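Local coordinates for bifunctional endomannanase/endoglucanase (Caldanaerobius polysaccharolyticus, PDB 3W0K), which probably hydrolyses internal beta-glycosidic links of mannan and glucan chains, as a family 5 glycoside hydrolase built on a beta/alpha barrel, at residues A270-W273 and F274-L278; V231-K234 and D235-R238; V317-E320 and L321-L325. All blocks are in the same frame, centred on the assembly; numbering follows the deposited sequence.

Contact 1 (A270-W273 and F274-L278); sequences AIRW and FEDVL
A270 O accepts the backbone N-H of F274 at 2.8 Å in this turn of helix 267-284. I271 O takes E275 N at 2.9 Å, and CG2 of I271 rests near the carboxylate of E275. R272 bends at its second torsion (chi2 61°), which brings the guanidinium round to D276. R272 NH1 forms a salt bridge with D276 OD1 at 2.9 Å, within the guanidinium plane but from above the carboxylate plane. A water joins R272 NH2 to the same OD1, while D276 OD2 bonds Y222. W273 sets its six-membered ring edge-on to the face of F274, with CZ3 over the centre of that ring and the planes 59° apart. V277 CG2 makes a CH-pi contact over one indole face, 4.1 Å from the six-membered ring centroid of W273, while CG1 lies on that face toward the rim, near NE1. NE1 donates to Q199 O. With an alanine in place of W273, the F274 face and the V277 methyls would probably lose the indole packed against them, and Q199 O its N-H donor. The helix links barrel strands 254-259 and 287-290. Helix 234-249 packs beside D276 and V277, and helix 319-327 beside I271, F274 and L278.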
ATOM      1  N   ALA A 270       7.511  12.630  14.943  1.00 12.87           N
ATOM      2  CA  ALA A 270       6.665  12.050  13.903  1.00 12.15           C
ATOM      3  C   ALA A 270       5.870  13.135  13.185  1.00 12.16           C
ATOM      4  O   ALA A 270       5.823  13.165  11.956  1.00 12.30           O
ATOM      5  CB  ALA A 270       5.725  11.016  14.506  1.00 12.63           C
ATOM      6  N   ILE A 271       5.255  14.027  13.959  1.00 11.49           N
ATOM      7  CA  ILE A 271       4.471  15.121  13.396  1.00 11.30           C
ATOM      8  C   ILE A 271       5.330  16.017  12.507  1.00 10.82           C
ATOM      9  O   ILE A 271       4.903  16.403  11.428  1.00 11.48           O
ATOM     10  CB  ILE A 271       3.787  15.961  14.511  1.00 11.50           C
ATOM     11  CG1 ILE A 271       2.625  15.170  15.123  1.00 11.88           C
ATOM     12  CG2 ILE A 271       3.300  17.304  13.965  1.00 13.06           C
ATOM     13  CD1 ILE A 271       1.441  14.972  14.179  1.00 11.53           C
ATOM     14  N   ARG A 272       6.554  16.309  12.950  1.00 11.39           N
ATOM     15  CA  ARG A 272       7.464  17.152  12.177  1.00 11.29           C
ATOM     16  C   ARG A 272       7.755  16.516  10.816  1.00 11.69           C
ATOM     17  O   ARG A 272       7.798  17.200   9.791  1.00 11.73           O
ATOM     18  CB  ARG A 272       8.773  17.374  12.944  1.00 11.17           C
ATOM     19  CG  ARG A 272       9.764  18.280  12.230  1.00 13.33           C
ATOM     20  CD  ARG A 272       9.189  19.668  12.015  1.00 14.43           C
ATOM     21  NE  ARG A 272      10.066  20.495  11.191  1.00 15.22           N
ATOM     22  CZ  ARG A 272      10.057  20.510   9.861  1.00 16.30           C
ATOM     23  NH1 ARG A 272       9.209  19.737   9.187  1.00 14.02           N
ATOM     24  NH2 ARG A 272      10.888  21.310   9.204  1.00 16.14           N
ATOM     25  N   TRP A 273       7.931  15.198  10.818  1.00 11.75           N
ATOM     26  CA  TRP A 273       8.196  14.456   9.596  1.00 11.69           C
ATOM     27  C   TRP A 273       6.936  14.432   8.719  1.00 11.13           C
ATOM     28  O   TRP A 273       7.015  14.638   7.506  1.00 10.52           O
ATOM     29  CB  TRP A 273       8.674  13.041   9.939  1.00 11.76           C
ATOM     30  CG  TRP A 273       8.693  12.109   8.774  1.00 11.01           C
ATOM     31  CD1 TRP A 273       9.668  11.989   7.825  1.00 11.98           C
ATOM     32  CD2 TRP A 273       7.660  11.189   8.409  1.00 11.15           C
ATOM     33  NE1 TRP A 273       9.298  11.054   6.883  1.00 11.68           N
ATOM     34  CE2 TRP A 273       8.068  10.550   7.220  1.00 11.85           C
ATOM     35  CE3 TRP A 273       6.421  10.850   8.971  1.00 11.59           C
ATOM     36  CZ2 TRP A 273       7.280   9.587   6.579  1.00 11.96           C
ATOM     37  CZ3 TRP A 273       5.640   9.896   8.336  1.00 11.39           C
ATOM     38  CH2 TRP A 273       6.072   9.276   7.152  1.00 11.05           C
ATOM     39  N   PHE A 274       5.777  14.214   9.341  1.00 11.35           N
ATOM     40  CA  PHE A 274       4.507  14.202   8.607  1.00 11.08           C
ATOM     41  C   PHE A 274       4.299  15.526   7.876  1.00 11.17           C
ATOM     42  O   PHE A 274       3.829  15.554   6.742  1.00 10.99           O
ATOM     43  CB  PHE A 274       3.327  13.976   9.559  1.00 11.07           C
ATOM     44  CG  PHE A 274       2.936  12.533   9.726  1.00 11.15           C
ATOM     45  CD1 PHE A 274       2.421  11.809   8.655  1.00 11.00           C
ATOM     46  CD2 PHE A 274       3.036  11.914  10.967  1.00 10.92           C
ATOM     47  CE1 PHE A 274       2.007  10.487   8.823  1.00 10.74           C
ATOM     48  CE2 PHE A 274       2.625  10.592  11.145  1.00 12.11           C
ATOM     49  CZ  PHE A 274       2.110   9.877  10.069  1.00 11.07           C
ATOM     50  N   GLU A 275       4.643  16.629   8.537  1.00 12.46           N
ATOM     51  CA  GLU A 275       4.489  17.943   7.930  1.00 12.84           C
ATOM     52  C   GLU A 275       5.284  18.067   6.636  1.00 12.16           C
ATOM     53  O   GLU A 275       4.807  18.661   5.671  1.00 14.18           O
ATOM     54  CB  GLU A 275       4.875  19.037   8.925  1.00 13.93           C
ATOM     55  CG  GLU A 275       3.884  19.158  10.073  1.00 18.22           C
ATOM     56  CD  GLU A 275       4.351  20.080  11.180  1.00 21.99           C
ATOM     57  OE1 GLU A 275       5.573  20.164  11.425  1.00 25.33           O
ATOM     58  OE2 GLU A 275       3.486  20.710  11.823  1.00 26.00           O
ATOM     59  N   ASP A 276       6.471  17.467   6.600  1.00 11.92           N
ATOM     60  CA  ASP A 276       7.301  17.501   5.402  1.00 12.63           C
ATOM     61  C   ASP A 276       6.757  16.636   4.267  1.00 13.11           C
ATOM     62  O   ASP A 276       6.586  17.121   3.149  1.00 13.72           O
ATOM     63  CB  ASP A 276       8.736  17.081   5.717  1.00 13.47           C
ATOM     64  CG  ASP A 276       9.583  18.223   6.245  1.00 15.63           C
ATOM     65  OD1 ASP A 276       9.096  19.373   6.299  1.00 15.85           O
ATOM     66  OD2 ASP A 276      10.751  17.965   6.591  1.00 15.71           O
ATOM     67  N   VAL A 277       6.483  15.360   4.544  1.00 12.87           N
ATOM     68  CA  VAL A 277       5.975  14.481   3.490  1.00 12.64           C
ATOM     69  C   VAL A 277       4.613  14.905   2.966  1.00 11.79           C
ATOM     70  O   VAL A 277       4.407  14.946   1.758  1.00 12.24           O
ATOM     71  CB  VAL A 277       5.946  12.978   3.897  1.00 14.00           C
ATOM     72  CG1 VAL A 277       7.360  12.474   4.140  1.00 15.31           C
ATOM     73  CG2 VAL A 277       5.070  12.752   5.116  1.00 13.52           C
ATOM     74  N   LEU A 278       3.704  15.277   3.864  1.00 11.57           N
ATOM     75  CA  LEU A 278       2.372  15.702   3.443  1.00 11.63           C
ATOM     76  C   LEU A 278       2.402  17.007   2.645  1.00 12.18           C
ATOM     77  O   LEU A 278       1.677  17.140   1.658  1.00 13.47           O
ATOM     78  CB  LEU A 278       1.429  15.805   4.646  1.00 11.51           C
ATOM     79  CG  LEU A 278       0.998  14.454   5.229  1.00 12.09           C
ATOM     80  CD1 LEU A 278       0.286  14.651   6.555  1.00 12.11           C
ATOM     81  CD2 LEU A 278       0.100  13.721   4.240  1.00 13.01           C
TER
HETATM   82  O   HOH W   1      10.727  21.677   6.331  1.00 15.57           O

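Contact 2 (V231-K234 and D235-R238); sequences VWNK and DTLR
T236 reaches back from the first turn of helix 234-249 to strand residue V231. T236 OG1 donates to V231 O at 2.6 Å, in the carbonyl plane and on a lone pair. The backbone N of N233 gives T236 OG1 a weak, longer bond of 3.3 Å. N233 answers with its side chain: OD1 accepts T236 N at 3.0 Å, the donor tilted 22° from the amide carbonyl plane. The N233 side chain is folded between its own backbone N and carbonyl carbon (chi1 50°), and this turns OD1 back over the start of the helix. The other end of the amide, ND2, bonds D224 OD1, which helps to fix its rotation. Two backbone bonds open the helix, from L237 N to N233 O and from R238 N to K234 O.

The apolar contacts centre on W232. T236 CG2 sits over one face of the indole, 3.7 Å from the centroid of the six-membered ring of W232, a CH-pi contact. L237 CD2 approaches the ring at its edge and lies 4.0 Å from W232 CZ3. W227 meets the indole from outside the two segments.

Two like charges come close: K234 NZ is 4.2 Å from R238 NH2, where the side chains cross obliquely. Both groups have partners on helix 267-284. NZ bonds S279 OG, and NH2 forms a salt bridge with E283, which probably offsets the repulsion.

The reciprocal pair N233 and T236 is a capping box, with N233 as the N-cap. It starts helix 234-249 straight after the short antiparallel hairpin of strands 225-227 and 230-232.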
ATOM      1  N   VAL A 231      22.018  12.832   5.568  1.00 24.41           N
ATOM      2  CA  VAL A 231      21.174  13.714   6.372  1.00 23.09           C
ATOM      3  C   VAL A 231      19.777  13.798   5.760  1.00 20.87           C
ATOM      4  O   VAL A 231      19.626  14.145   4.588  1.00 22.35           O
ATOM      5  CB  VAL A 231      21.783  15.134   6.460  1.00 22.94           C
ATOM      6  CG1 VAL A 231      20.872  16.057   7.257  1.00 24.00           C
ATOM      7  CG2 VAL A 231      23.161  15.072   7.094  1.00 23.77           C
ATOM      8  N   TRP A 232      18.760  13.474   6.554  1.00 19.58           N
ATOM      9  CA  TRP A 232      17.383  13.508   6.078  1.00 17.63           C
ATOM     10  C   TRP A 232      16.577  14.725   6.516  1.00 16.80           C
ATOM     11  O   TRP A 232      16.445  15.013   7.704  1.00 16.83           O
ATOM     12  CB  TRP A 232      16.639  12.227   6.470  1.00 17.19           C
ATOM     13  CG  TRP A 232      17.020  11.046   5.632  1.00 16.87           C
ATOM     14  CD1 TRP A 232      18.089  10.220   5.817  1.00 18.11           C
ATOM     15  CD2 TRP A 232      16.341  10.571   4.462  1.00 17.03           C
ATOM     16  NE1 TRP A 232      18.123   9.259   4.834  1.00 18.12           N
ATOM     17  CE2 TRP A 232      17.062   9.450   3.988  1.00 17.02           C
ATOM     18  CE3 TRP A 232      15.196  10.983   3.766  1.00 17.55           C
ATOM     19  CZ2 TRP A 232      16.676   8.737   2.848  1.00 16.16           C
ATOM     20  CZ3 TRP A 232      14.812  10.275   2.631  1.00 16.07           C
ATOM     21  CH2 TRP A 232      15.553   9.163   2.185  1.00 18.26           C
ATOM     22  N   ASN A 233      16.047  15.427   5.523  1.00 16.29           N
ATOM     23  CA  ASN A 233      15.212  16.609   5.717  1.00 16.76           C
ATOM     24  C   ASN A 233      14.299  16.719   4.500  1.00 17.02           C
ATOM     25  O   ASN A 233      14.281  15.815   3.659  1.00 14.67           O
ATOM     26  CB  ASN A 233      16.068  17.874   5.897  1.00 17.16           C
ATOM     27  CG  ASN A 233      17.128  18.032   4.822  1.00 18.21           C
ATOM     28  OD1 ASN A 233      16.861  17.865   3.633  1.00 17.16           O
ATOM     29  ND2 ASN A 233      18.341  18.380   5.240  1.00 20.19           N
ATOM     30  N   LYS A 234      13.550  17.813   4.385  1.00 15.17           N
ATOM     31  CA  LYS A 234      12.640  17.971   3.253  1.00 15.09           C
ATOM     32  C   LYS A 234      13.355  17.936   1.900  1.00 14.48           C
ATOM     33  O   LYS A 234      12.828  17.383   0.933  1.00 14.93           O
ATOM     34  CB  LYS A 234      11.809  19.247   3.393  1.00 14.28           C
ATOM     35  CG  LYS A 234      10.607  19.292   2.458  1.00 15.65           C
ATOM     36  CD  LYS A 234       9.729  20.497   2.737  1.00 15.06           C
ATOM     37  CE  LYS A 234       8.541  20.534   1.795  1.00 16.14           C
ATOM     38  NZ  LYS A 234       7.643  21.684   2.083  1.00 16.79           N
ATOM     39  N   ASP A 235      14.556  18.508   1.835  1.00 15.42           N
ATOM     40  CA  ASP A 235      15.330  18.512   0.595  1.00 16.20           C
ATOM     41  C   ASP A 235      15.720  17.089   0.202  1.00 15.76           C
ATOM     42  O   ASP A 235      15.725  16.746  -0.982  1.00 16.50           O
ATOM     43  CB  ASP A 235      16.592  19.374   0.733  1.00 18.60           C
ATOM     44  CG  ASP A 235      16.301  20.866   0.666  1.00 22.47           C
ATOM     45  OD1 ASP A 235      15.221  21.257   0.176  1.00 23.84           O
ATOM     46  OD2 ASP A 235      17.172  21.656   1.090  1.00 24.48           O
ATOM     47  N   THR A 236      16.047  16.274   1.202  1.00 15.64           N
ATOM     48  CA  THR A 236      16.428  14.882   0.970  1.00 15.13           C
ATOM     49  C   THR A 236      15.215  14.106   0.465  1.00 14.68           C
ATOM     50  O   THR A 236      15.342  13.225  -0.388  1.00 13.94           O
ATOM     51  CB  THR A 236      16.958  14.220   2.253  1.00 15.67           C
ATOM     52  OG1 THR A 236      17.938  15.071   2.858  1.00 20.00           O
ATOM     53  CG2 THR A 236      17.611  12.884   1.929  1.00 15.54           C
ATOM     54  N   LEU A 237      14.038  14.439   0.991  1.00 14.70           N
ATOM     55  CA  LEU A 237      12.808  13.782   0.558  1.00 13.17           C
ATOM     56  C   LEU A 237      12.522  14.128  -0.901  1.00 14.29           C
ATOM     57  O   LEU A 237      12.030  13.290  -1.658  1.00 15.14           O
ATOM     58  CB  LEU A 237      11.631  14.179   1.453  1.00 13.06           C
ATOM     59  CG  LEU A 237      11.589  13.495   2.820  1.00 12.96           C
ATOM     60  CD1 LEU A 237      10.612  14.209   3.741  1.00 14.66           C
ATOM     61  CD2 LEU A 237      11.197  12.028   2.648  1.00 14.93           C
ATOM     62  N   ARG A 238      12.846  15.357  -1.302  1.00 14.81           N
ATOM     63  CA  ARG A 238      12.644  15.774  -2.687  1.00 15.16           C
ATOM     64  C   ARG A 238      13.563  14.957  -3.595  1.00 15.40           C
ATOM     65  O   ARG A 238      13.165  14.548  -4.684  1.00 15.17           O
ATOM     66  CB  ARG A 238      12.935  17.269  -2.860  1.00 15.83           C
ATOM     67  CG  ARG A 238      11.920  18.187  -2.198  1.00 15.69           C
ATOM     68  CD  ARG A 238      12.259  19.651  -2.472  1.00 15.87           C
ATOM     69  NE  ARG A 238      11.304  20.568  -1.855  1.00 15.15           N
ATOM     70  CZ  ARG A 238      10.140  20.919  -2.391  1.00 14.80           C
ATOM     71  NH1 ARG A 238       9.762  20.431  -3.566  1.00 16.76           N
ATOM     72  NH2 ARG A 238       9.350  21.770  -1.753  1.00 16.53           N
TER

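Contact 3 (V317-E320 and L321-L325); sequences VDRE and LLDLL
R319 O receives the backbone N-H of D323 at 2.8 Å, in the first turn of helix 319-327. D318 is the N-cap of this helix. D318 OD1 accepts L321 N at 3.0 Å, and the N-H comes from above the carboxylate plane. The side chain leaves with CG anti to the backbone N (chi1 174°), and this carries the carboxylate to the amide of L321. The charge of the aspartate would also probably suit the positive end of the helix dipole. The CG atom of D318 packs 3.6 Å from L321 CB. D318 O binds L322 N, and E320 O binds L324 N.

V317 ends the strand that leads into the cap. V317 CG2 lies 4.2 Å from L322 CD2. F30 of helix 25-33 and Y312 of strand 310-312 also touch both of these side chains.

On the outer side, R319 and D323 are one helical turn apart and form a salt bridge. R319 bends at its second torsion, and its guanidinium also makes a cation-pi contact with Y312. The bridge uses the edge of the guanidinium, whose plane stands 79° from that of the carboxylate. R319 NE points to D323 OD1 at 3.1 Å and meets it on the syn side, 29° out of the carboxylate plane.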
ATOM      1  N   VAL A 317      -9.350  10.106  18.137  1.00 12.78           N
ATOM      2  CA  VAL A 317      -8.337  10.439  17.145  1.00 13.01           C
ATOM      3  C   VAL A 317      -7.272  11.451  17.525  1.00 13.01           C
ATOM      4  O   VAL A 317      -7.446  12.261  18.438  1.00 13.57           O
ATOM      5  CB  VAL A 317      -9.004  10.952  15.836  1.00 13.66           C
ATOM      6  CG1 VAL A 317     -10.057   9.963  15.356  1.00 13.92           C
ATOM      7  CG2 VAL A 317      -9.623  12.330  16.050  1.00 15.86           C
ATOM      8  N   ASP A 318      -6.148  11.360  16.819  1.00 12.73           N
ATOM      9  CA  ASP A 318      -5.047  12.298  16.968  1.00 12.43           C
ATOM     10  C   ASP A 318      -5.529  13.410  16.031  1.00 13.38           C
ATOM     11  O   ASP A 318      -5.370  13.316  14.812  1.00 12.33           O
ATOM     12  CB  ASP A 318      -3.751  11.658  16.445  1.00 12.94           C
ATOM     13  CG  ASP A 318      -2.562  12.619  16.431  1.00 13.17           C
ATOM     14  OD1 ASP A 318      -2.743  13.856  16.408  1.00 12.55           O
ATOM     15  OD2 ASP A 318      -1.420  12.119  16.414  1.00 13.21           O
ATOM     16  N   ARG A 319      -6.167  14.431  16.600  1.00 13.30           N
ATOM     17  CA  ARG A 319      -6.712  15.527  15.805  1.00 14.35           C
ATOM     18  C   ARG A 319      -5.677  16.282  14.979  1.00 13.21           C
ATOM     19  O   ARG A 319      -5.963  16.696  13.854  1.00 14.69           O
ATOM     20  CB  ARG A 319      -7.498  16.503  16.689  1.00 16.34           C
ATOM     21  CG  ARG A 319      -8.341  17.503  15.903  1.00 20.46           C
ATOM     22  CD  ARG A 319      -9.361  16.789  15.022  1.00 23.34           C
ATOM     23  NE  ARG A 319     -10.104  17.710  14.164  1.00 26.98           N
ATOM     24  CZ  ARG A 319     -11.324  18.167  14.432  1.00 27.99           C
ATOM     25  NH1 ARG A 319     -11.950  17.793  15.539  1.00 28.29           N
ATOM     26  NH2 ARG A 319     -11.922  18.994  13.584  1.00 29.71           N
ATOM     27  N   GLU A 320      -4.482  16.465  15.534  1.00 13.29           N
ATOM     28  CA  GLU A 320      -3.426  17.170  14.818  1.00 13.36           C
ATOM     29  C   GLU A 320      -3.062  16.428  13.533  1.00 13.19           C
ATOM     30  O   GLU A 320      -2.945  17.038  12.467  1.00 13.07           O
ATOM     31  CB  GLU A 320      -2.188  17.339  15.703  1.00 15.18           C
ATOM     32  CG  GLU A 320      -1.065  18.117  15.034  1.00 17.23           C
ATOM     33  CD  GLU A 320       0.135  18.343  15.939  1.00 18.24           C
ATOM     34  OE1 GLU A 320       0.403  17.501  16.826  1.00 19.70           O
ATOM     35  OE2 GLU A 320       0.822  19.367  15.747  1.00 20.48           O
ATOM     36  N   LEU A 321      -2.903  15.111  13.636  1.00 13.24           N
ATOM     37  CA  LEU A 321      -2.566  14.296  12.473  1.00 12.36           C
ATOM     38  C   LEU A 321      -3.724  14.269  11.474  1.00 12.12           C
ATOM     39  O   LEU A 321      -3.510  14.413  10.267  1.00 10.94           O
ATOM     40  CB  LEU A 321      -2.187  12.877  12.900  1.00 12.87           C
ATOM     41  CG  LEU A 321      -1.750  11.919  11.786  1.00 12.56           C
ATOM     42  CD1 LEU A 321      -0.669  12.552  10.912  1.00 12.08           C
ATOM     43  CD2 LEU A 321      -1.262  10.619  12.402  1.00 14.09           C
ATOM     44  N   LEU A 322      -4.943  14.084  11.973  1.00 12.26           N
ATOM     45  CA  LEU A 322      -6.116  14.072  11.103  1.00 12.62           C
ATOM     46  C   LEU A 322      -6.193  15.390  10.327  1.00 12.84           C
ATOM     47  O   LEU A 322      -6.426  15.391   9.118  1.00 12.98           O
ATOM     48  CB  LEU A 322      -7.398  13.866  11.920  1.00 12.55           C
ATOM     49  CG  LEU A 322      -8.718  13.985  11.146  1.00 13.14           C
ATOM     50  CD1 LEU A 322      -8.789  12.952  10.030  1.00 14.00           C
ATOM     51  CD2 LEU A 322      -9.888  13.823  12.100  1.00 13.15           C
ATOM     52  N   ASP A 323      -5.959  16.504  11.019  1.00 14.68           N
ATOM     53  CA  ASP A 323      -5.993  17.816  10.379  1.00 14.51           C
ATOM     54  C   ASP A 323      -4.940  17.929   9.283  1.00 13.76           C
ATOM     55  O   ASP A 323      -5.201  18.503   8.226  1.00 14.99           O
ATOM     56  CB  ASP A 323      -5.824  18.937  11.411  1.00 16.09           C
ATOM     57  CG  ASP A 323      -7.082  19.168  12.242  1.00 19.00           C
ATOM     58  OD1 ASP A 323      -8.139  18.568  11.944  1.00 19.36           O
ATOM     59  OD2 ASP A 323      -7.011  19.962  13.201  1.00 21.78           O
ATOM     60  N   LEU A 324      -3.757  17.368   9.530  1.00 12.30           N
ATOM     61  CA  LEU A 324      -2.685  17.386   8.538  1.00 12.14           C
ATOM     62  C   LEU A 324      -3.082  16.569   7.310  1.00 12.45           C
ATOM     63  O   LEU A 324      -2.804  16.960   6.179  1.00 12.80           O
ATOM     64  CB  LEU A 324      -1.390  16.830   9.130  1.00 13.45           C
ATOM     65  CG  LEU A 324      -0.609  17.763  10.053  1.00 13.93           C
ATOM     66  CD1 LEU A 324       0.571  17.023  10.657  1.00 15.56           C
ATOM     67  CD2 LEU A 324      -0.144  18.982   9.267  1.00 16.14           C
ATOM     68  N   LEU A 325      -3.745  15.439   7.539  1.00 12.04           N
ATOM     69  CA  LEU A 325      -4.184  14.584   6.439  1.00 12.28           C
ATOM     70  C   LEU A 325      -5.220  15.298   5.573  1.00 13.16           C
ATOM     71  O   LEU A 325      -5.206  15.182   4.350  1.00 12.18           O
ATOM     72  CB  LEU A 325      -4.769  13.275   6.974  1.00 12.02           C
ATOM     73  CG  LEU A 325      -3.784  12.336   7.678  1.00 10.56           C
ATOM     74  CD1 LEU A 325      -4.538  11.153   8.263  1.00 14.46           C
ATOM     75  CD2 LEU A 325      -2.718  11.854   6.703  1.00 12.36           C
TER

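In the fold
Contact 2 comes first along the chain, contact 1 next and contact 3 last. Each lies in one continuous stretch, so none closes a long loop. They follow in series, without nesting or crossing. Contact 2 leads from the 225-232 hairpin into helix 234-249. Contact 1 is a turn of helix 267-284, between the last two barrel strands. Contact 3 starts helix 319-327, beyond the final strand. Contact 1 stands between the others. V277 CG1 packs 3.7 Å from L237 CD1 of contact 2, and F274 CD2 packs 3.8 Å from L321 CD1 of contact 3. Contacts 2 and 3 are about 11 Å apart at their nearest atoms.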